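Local coordinates for ABC transporter, substrate binding protein (PDB 3EAF), which probably serves as the substrate-binding component of an ABC transporter, capturing a solute for delivery to the membrane permease, and binds a magnesium ion, at residues 108-113 against 379-384; 119-124 against 347-352; 44-49 against 307-312. All coordinates share one frame; numbering follows the deposited sequence.

Interaction 1: residues 108-113 against 379-384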
# COMPACT_ATOMS: atom_id res chain seq x y z
N SER A 108 5.81 4.17 2.27
CA SER A 108 7.20 4.37 2.72
C SER A 108 7.33 4.98 4.11
O SER A 108 6.70 6.00 4.41
CB SER A 108 7.97 5.27 1.73
OG SER A 108 9.24 5.64 2.27
N ALA A 109 8.20 4.39 4.93
CA ALA A 109 8.48 4.89 6.27
C ALA A 109 9.09 6.29 6.27
O ALA A 109 8.92 7.05 7.22
CB ALA A 109 9.37 3.91 7.04
N LYS A 110 9.79 6.63 5.18
CA LYS A 110 10.39 7.95 5.01
C LYS A 110 9.36 9.10 4.99
O LYS A 110 9.71 10.25 5.28
CB LYS A 110 11.29 7.97 3.76
CG LYS A 110 12.46 6.99 3.86
CD LYS A 110 13.46 7.14 2.72
CE LYS A 110 14.71 6.29 2.99
NZ LYS A 110 15.65 6.31 1.82
N LEU A 111 8.09 8.79 4.73
CA LEU A 111 7.02 9.79 4.68
C LEU A 111 6.54 10.14 6.09
O LEU A 111 5.89 11.22 6.20
CB LEU A 111 5.85 9.27 3.84
CG LEU A 111 6.13 9.06 2.35
CD1 LEU A 111 4.94 8.41 1.67
CD2 LEU A 111 6.50 10.37 1.68
N LEU A 112 6.74 9.30 7.04
CA LEU A 112 6.16 9.44 8.37
C LEU A 112 6.47 10.77 9.06
O LEU A 112 5.66 11.26 9.84
CB LEU A 112 6.57 8.26 9.27
CG LEU A 112 6.11 6.87 8.83
CD1 LEU A 112 6.81 5.78 9.62
CD2 LEU A 112 4.60 6.71 8.94
N VAL A 113 7.64 11.35 8.77
CA VAL A 113 8.08 12.60 9.38
C VAL A 113 7.76 13.84 8.52
O VAL A 113 8.09 14.97 8.89
CB VAL A 113 9.60 12.58 9.73
CG1 VAL A 113 9.87 11.58 10.83
CG2 VAL A 113 10.45 12.28 8.48
N ARG A 379 11.47 3.83 12.40
CA ARG A 379 12.60 4.72 12.63
C ARG A 379 13.93 4.20 12.06
O ARG A 379 14.78 5.00 11.69
CB ARG A 379 12.71 5.11 14.10
CG ARG A 379 11.60 6.07 14.52
CD ARG A 379 11.81 6.67 15.90
NE ARG A 379 10.67 7.49 16.30
CZ ARG A 379 9.54 7.02 16.82
NH1 ARG A 379 9.38 5.72 17.01
NH2 ARG A 379 8.57 7.86 17.14
N TYR A 380 14.06 2.88 11.94
CA TYR A 380 15.23 2.29 11.27
C TYR A 380 15.36 2.84 9.86
O TYR A 380 16.45 3.23 9.43
CB TYR A 380 15.15 0.75 11.20
CG TYR A 380 15.16 0.01 12.53
CD1 TYR A 380 15.55 0.64 13.71
CD2 TYR A 380 14.80 -1.33 12.58
CE1 TYR A 380 15.55 -0.05 14.93
CE2 TYR A 380 14.81 -2.03 13.78
CZ TYR A 380 15.19 -1.38 14.95
OH TYR A 380 15.20 -2.09 16.14
N THR A 381 14.24 2.87 9.14
CA THR A 381 14.21 3.33 7.76
C THR A 381 14.39 4.85 7.68
O THR A 381 15.12 5.34 6.81
CB THR A 381 12.92 2.88 7.05
OG1 THR A 381 12.80 1.45 7.14
CG2 THR A 381 12.93 3.29 5.58
N ILE A 382 13.74 5.58 8.59
CA ILE A 382 13.83 7.04 8.63
C ILE A 382 15.28 7.50 8.85
O ILE A 382 15.75 8.43 8.19
CB ILE A 382 12.90 7.64 9.72
CG1 ILE A 382 11.43 7.38 9.35
CG2 ILE A 382 13.15 9.13 9.89
CD1 ILE A 382 10.48 7.34 10.54
N GLU A 383 15.99 6.82 9.75
CA GLU A 383 17.37 7.15 10.08
C GLU A 383 18.41 6.72 9.02
O GLU A 383 19.59 7.08 9.12
CB GLU A 383 17.73 6.60 11.48
CG GLU A 383 17.03 7.36 12.62
CD GLU A 383 17.02 6.62 13.96
OE1 GLU A 383 17.74 5.59 14.11
OE2 GLU A 383 16.29 7.07 14.88
N GLU A 384 17.96 5.98 8.00
CA GLU A 384 18.83 5.55 6.89
C GLU A 384 19.51 6.71 6.16
O GLU A 384 18.84 7.56 5.55
CB GLU A 384 18.06 4.72 5.87
CG GLU A 384 18.36 3.24 5.91
CD GLU A 384 17.37 2.41 5.15
OE1 GLU A 384 17.08 2.71 3.97
OE2 GLU A 384 16.87 1.42 5.73
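The short 3-10 turn carrying A109 and K110 lies close against the helix bearing T381 and I382, and the CA atoms of K110 and I382 are 5.1 Å apart. The small side chain of A109 suits its place, because its CB points at the helix and meets T381 CB directly, at 3.7 Å. T381 holds CG2 anti to its backbone N, which brings that methyl against A109 CB and K110 CG. The OG1 branch instead finds S125 OG as its hydrogen-bond partner, so this beta-branched residue serves an apolar and a polar neighbour at once.

I382 uses both of its branches. CG1 packs against A109 O at 3.3 Å, a carbonyl already bonded to L112 N within the turn. Beyond it, CD1 reaches L112 CD1 at 4.1 Å, the two side chains crossing at about a right angle, and the other branch, CG2, lies 4.2 Å from V113 CG1. K110 runs out extended past the helix, with CE 4.0 Å from T381 O. Its NZ stays 4.4 Å from E384 OE1, too far for a salt bridge, although the opposite charges probably still attract.

An ST turn shapes the approaching loop: S108 OG accepts from K110 N at 3.1 Å, and also bonds to E89 of helix 85-98. The loop follows strand 101-104 of the N-terminal sheet, whereas T381 also touches A161 of helix 159-165. The contact therefore attaches the C-terminal helix to a loop probably at the junction of the two lobes, consistent with the two-lobed fold characteristic of periplasmic binding proteins.

Interaction 2: residues 119-124 against 347-352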
# COMPACT_ATOMS: atom_id res chain seq x y z
N TYR A 119 -0.99 7.88 4.99
CA TYR A 119 -1.53 6.70 4.33
C TYR A 119 -2.17 5.81 5.39
O TYR A 119 -1.65 5.74 6.50
CB TYR A 119 -0.48 5.94 3.49
CG TYR A 119 0.88 5.76 4.16
CD1 TYR A 119 1.11 4.70 5.04
CD2 TYR A 119 1.93 6.64 3.89
CE1 TYR A 119 2.35 4.53 5.66
CE2 TYR A 119 3.18 6.48 4.51
CZ TYR A 119 3.38 5.42 5.39
OH TYR A 119 4.61 5.25 5.99
N PRO A 120 -3.29 5.15 5.06
CA PRO A 120 -4.07 4.39 6.05
C PRO A 120 -3.54 2.96 6.30
O PRO A 120 -4.32 2.00 6.31
CB PRO A 120 -5.46 4.35 5.41
CG PRO A 120 -5.17 4.26 3.96
CD PRO A 120 -3.91 5.07 3.72
N ALA A 121 -2.23 2.84 6.49
CA ALA A 121 -1.60 1.54 6.69
C ALA A 121 -0.29 1.74 7.46
O ALA A 121 0.21 2.86 7.53
CB ALA A 121 -1.33 0.86 5.33
N PRO A 122 0.26 0.66 8.05
CA PRO A 122 1.61 0.80 8.59
C PRO A 122 2.59 1.06 7.45
O PRO A 122 2.30 0.73 6.31
CB PRO A 122 1.90 -0.57 9.22
CG PRO A 122 0.56 -1.25 9.35
CD PRO A 122 -0.27 -0.71 8.22
N ASP A 123 3.74 1.65 7.75
CA ASP A 123 4.76 1.83 6.74
C ASP A 123 5.25 0.46 6.25
O ASP A 123 5.05 -0.54 6.94
CB ASP A 123 5.93 2.60 7.33
CG ASP A 123 6.60 1.83 8.44
OD1 ASP A 123 7.64 1.19 8.17
OD2 ASP A 123 6.06 1.83 9.55
N TYR A 124 5.89 0.44 5.08
CA TYR A 124 6.42 -0.78 4.47
C TYR A 124 7.33 -1.63 5.36
O TYR A 124 7.34 -2.86 5.26
CB TYR A 124 7.22 -0.43 3.21
CG TYR A 124 6.41 -0.14 1.97
CD1 TYR A 124 6.78 0.89 1.11
CD2 TYR A 124 5.28 -0.90 1.64
CE1 TYR A 124 6.07 1.17 -0.05
CE2 TYR A 124 4.55 -0.63 0.47
CZ TYR A 124 4.95 0.40 -0.36
OH TYR A 124 4.25 0.69 -1.51
N LEU A 347 2.41 7.44 11.80
CA LEU A 347 2.22 5.98 11.77
C LEU A 347 0.79 5.61 12.16
O LEU A 347 0.40 5.74 13.32
CB LEU A 347 3.24 5.26 12.67
CG LEU A 347 3.24 3.72 12.64
CD1 LEU A 347 3.55 3.19 11.23
CD2 LEU A 347 4.20 3.13 13.67
N ALA A 348 0.02 5.12 11.19
CA ALA A 348 -1.42 4.92 11.37
C ALA A 348 -1.75 3.81 12.37
O ALA A 348 -2.64 3.97 13.21
CB ALA A 348 -2.10 4.65 10.02
N TYR A 349 -1.02 2.70 12.25
CA TYR A 349 -1.14 1.52 13.11
C TYR A 349 -0.02 0.57 12.71
O TYR A 349 0.75 0.89 11.79
CB TYR A 349 -2.52 0.85 13.01
CG TYR A 349 -2.97 0.47 11.62
CD1 TYR A 349 -2.77 -0.82 11.13
CD2 TYR A 349 -3.62 1.39 10.79
CE1 TYR A 349 -3.19 -1.18 9.84
CE2 TYR A 349 -4.03 1.05 9.51
CZ TYR A 349 -3.82 -0.24 9.04
OH TYR A 349 -4.22 -0.58 7.78
N ARG A 350 0.11 -0.57 13.38
CA ARG A 350 1.25 -1.46 13.13
C ARG A 350 0.88 -2.84 12.57
O ARG A 350 1.66 -3.42 11.81
CB ARG A 350 2.10 -1.64 14.39
CG ARG A 350 2.81 -0.39 14.86
CD ARG A 350 3.69 -0.65 16.08
NE ARG A 350 5.00 -1.22 15.75
CZ ARG A 350 5.42 -2.44 16.11
NH1 ARG A 350 4.62 -3.25 16.81
NH2 ARG A 350 6.63 -2.85 15.77
N LYS A 351 -0.28 -3.36 12.94
CA LYS A 351 -0.58 -4.75 12.59
C LYS A 351 -1.09 -4.92 11.15
O LYS A 351 -1.54 -3.97 10.52
CB LYS A 351 -1.50 -5.41 13.61
CG LYS A 351 -2.91 -4.87 13.68
CD LYS A 351 -3.70 -5.59 14.79
CE LYS A 351 -3.28 -5.12 16.18
NZ LYS A 351 -4.21 -5.65 17.24
N VAL A 352 -0.99 -6.15 10.65
CA VAL A 352 -1.40 -6.49 9.29
C VAL A 352 -2.12 -7.83 9.26
O VAL A 352 -2.00 -8.62 10.20
CB VAL A 352 -0.20 -6.56 8.31
CG1 VAL A 352 0.42 -5.19 8.12
CG2 VAL A 352 0.85 -7.59 8.77
O HOH W 1 1.13 5.19 8.62
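Y349 and P120 supply the direct hydrogen bond of this contact, from Y349 OH to P120 O at 3.0 Å. The C=O...donor angle is 131°, with the hydroxyl tilted 22° from the carbonyl plane, and P120 O lies at the ring edge. A tyrosine suits the place because its ring packs against P122 while its hydroxyl reaches P120 O; the same OH makes a weak bond to P256 O. A second polar link runs through a water, which donates to A121 O at 2.7 Å and accepts from A348 N.

The apolar contacts centre on P122. Its CD sits over one face of the Y349 ring, 3.4 Å from CE1 and next nearest to CZ. Chi1 of 55° sets Y349 CG in the crowded position between the backbone N and carbonyl carbon, from which the ring extends to P122. P122 CB presses on Y349 O at 3.2 Å, a buried carbonyl with no partner in the model, and P122 CG reaches V352 CG1. A348 CB rests against two carbonyl oxygens, 3.7 Å from Y119 O and nearly as close to A121 O, beside the inverse gamma turn centred on P120.

L347 packs a methyl against a polar group: CD1 lies 3.3 Å from D123 OD2. That oxygen is hydrogen-bonded to T126 OG1, while D123 OD1 caps helix 124-139 through a weak bond to S125 N.

P120 rests on V295 and N296 of helix 288-304, whereas P122 and V352 both touch Q127 of helix 124-139. The two loops thus pass side by side, probably between the lobes, one leading into helix 124-139 and the other into strand 352-357.

Interaction 3: residues 44-49 against 307-312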
# COMPACT_ATOMS: atom_id res chain seq x y z
N ASP A 44 -20.19 21.79 10.27
CA ASP A 44 -21.31 22.74 10.33
C ASP A 44 -22.35 22.51 9.21
O ASP A 44 -23.20 23.37 8.96
CB ASP A 44 -20.79 24.18 10.31
CG ASP A 44 -19.85 24.45 9.16
OD1 ASP A 44 -19.87 25.59 8.64
OD2 ASP A 44 -19.09 23.54 8.77
N GLY A 45 -22.28 21.36 8.56
CA GLY A 45 -23.32 20.93 7.63
C GLY A 45 -23.33 21.51 6.23
O GLY A 45 -24.35 21.46 5.55
N VAL A 46 -22.20 22.04 5.78
CA VAL A 46 -22.07 22.51 4.39
C VAL A 46 -21.66 21.34 3.47
O VAL A 46 -20.69 20.63 3.76
CB VAL A 46 -21.05 23.67 4.26
CG1 VAL A 46 -20.82 24.04 2.80
CG2 VAL A 46 -21.53 24.89 5.03
N ARG A 47 -22.40 21.14 2.38
CA ARG A 47 -22.09 20.08 1.44
C ARG A 47 -20.81 20.38 0.67
O ARG A 47 -20.59 21.52 0.23
CB ARG A 47 -23.23 19.82 0.46
CG ARG A 47 -22.98 18.62 -0.46
CD ARG A 47 -24.24 18.14 -1.11
NE ARG A 47 -24.03 16.89 -1.84
CZ ARG A 47 -25.00 16.21 -2.45
NH1 ARG A 47 -26.25 16.66 -2.42
NH2 ARG A 47 -24.72 15.08 -3.09
N VAL A 48 -19.98 19.35 0.54
CA VAL A 48 -18.74 19.44 -0.21
C VAL A 48 -18.81 18.52 -1.42
O VAL A 48 -19.19 17.34 -1.32
CB VAL A 48 -17.50 19.10 0.67
CG1 VAL A 48 -16.20 19.23 -0.14
CG2 VAL A 48 -17.45 20.02 1.87
N ASN A 49 -18.49 19.09 -2.58
CA ASN A 49 -18.32 18.34 -3.81
C ASN A 49 -16.84 18.25 -4.13
O ASN A 49 -16.11 19.25 -4.05
CB ASN A 49 -19.05 19.04 -4.96
CG ASN A 49 -20.51 19.29 -4.65
OD1 ASN A 49 -20.92 20.43 -4.46
ND2 ASN A 49 -21.28 18.22 -4.55
N VAL A 307 -13.78 18.85 9.61
CA VAL A 307 -13.50 20.29 9.60
C VAL A 307 -14.76 21.14 9.39
O VAL A 307 -15.78 20.65 8.90
CB VAL A 307 -12.41 20.69 8.56
CG1 VAL A 307 -11.11 19.96 8.83
CG2 VAL A 307 -12.87 20.46 7.12
N THR A 308 -14.67 22.41 9.78
CA THR A 308 -15.70 23.39 9.46
C THR A 308 -15.46 23.90 8.05
O THR A 308 -14.34 23.84 7.54
CB THR A 308 -15.69 24.59 10.45
OG1 THR A 308 -14.48 25.34 10.30
CG2 THR A 308 -15.82 24.12 11.89
N SER A 309 -16.53 24.39 7.41
CA SER A 309 -16.43 24.95 6.06
C SER A 309 -15.55 26.20 6.03
O SER A 309 -14.85 26.44 5.04
CB SER A 309 -17.82 25.25 5.50
OG SER A 309 -18.55 26.09 6.37
N GLN A 310 -15.58 26.98 7.10
CA GLN A 310 -14.73 28.17 7.22
C GLN A 310 -13.26 27.73 7.18
O GLN A 310 -12.46 28.29 6.44
CB GLN A 310 -15.01 28.93 8.52
CG GLN A 310 -16.40 29.59 8.59
CD GLN A 310 -17.52 28.63 8.97
OE1 GLN A 310 -17.28 27.55 9.52
NE2 GLN A 310 -18.76 29.03 8.70
N ASP A 311 -12.95 26.72 7.99
CA ASP A 311 -11.60 26.15 8.07
C ASP A 311 -11.14 25.61 6.72
O ASP A 311 -10.01 25.87 6.29
CB ASP A 311 -11.58 25.04 9.13
CG ASP A 311 -10.22 24.86 9.79
OD1 ASP A 311 -9.27 25.60 9.44
OD2 ASP A 311 -10.12 23.97 10.66
N LEU A 312 -12.02 24.86 6.05
CA LEU A 312 -11.72 24.29 4.74
C LEU A 312 -11.45 25.37 3.69
O LEU A 312 -10.51 25.26 2.91
CB LEU A 312 -12.83 23.34 4.28
CG LEU A 312 -12.56 22.42 3.08
CD1 LEU A 312 -11.38 21.49 3.31
CD2 LEU A 312 -13.82 21.62 2.72
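D44 grips the start of helix 309-315 through S309 with both carboxylate oxygens. S309 OG donates to OD1 at 2.7 Å, on the syn side, and S309 N donates to OD2 at 3.0 Å, also syn but 23° out of the carboxylate plane. Serine fits here because it adds a hydroxyl to the N-H that the helix start provides anyway. T308, the N-cap residue, meanwhile accepts from D311 N with its own OG1 at 3.1 Å.

Deeper in, the contact becomes apolar. V46 and V48 both point toward the helix: V46 CG2 lies 3.8 Å from S309 CB, and V48 meets L312 tip to tip, CG2 to CD2 at 4.1 Å. The branched V48 suits its strand, and leucine, buried against I78 and L320, gives the helix its inner face. The D44 end, by contrast, faces solvent but is tied by hydrogen bonds, and Q310 lies beside the carboxylate on that exposed side.

D44 OD2 has a further hydrogen bond, to T42 OG1. With these donors, and with the positive end of a helix dipole beside it, the carboxylate is probably held as the anion, pinning the helix start to the loop ahead of strand 47-56.

In the fold
Interactions 1 and 2 adjoin, with centres 13 Å apart, and are joined by a probable hydrogen bond between S108 O and Y119 OH. Interaction 3 lies far off at the end of the N-terminal lobe, its centre 33 Å from that of interaction 1 and 28 Å from that of interaction 2. Along the chain interaction 2 is nested within the span closed by interaction 1, while the segments of interaction 3 alternate with those of both. The chain thus returns repeatedly: 307-312 comes back to the N-terminal sheet, then 347-352 leads into the second sheet. Two contacts lie at the probable hinge, near the magnesium-binding Y341; the third is internal to one lobe.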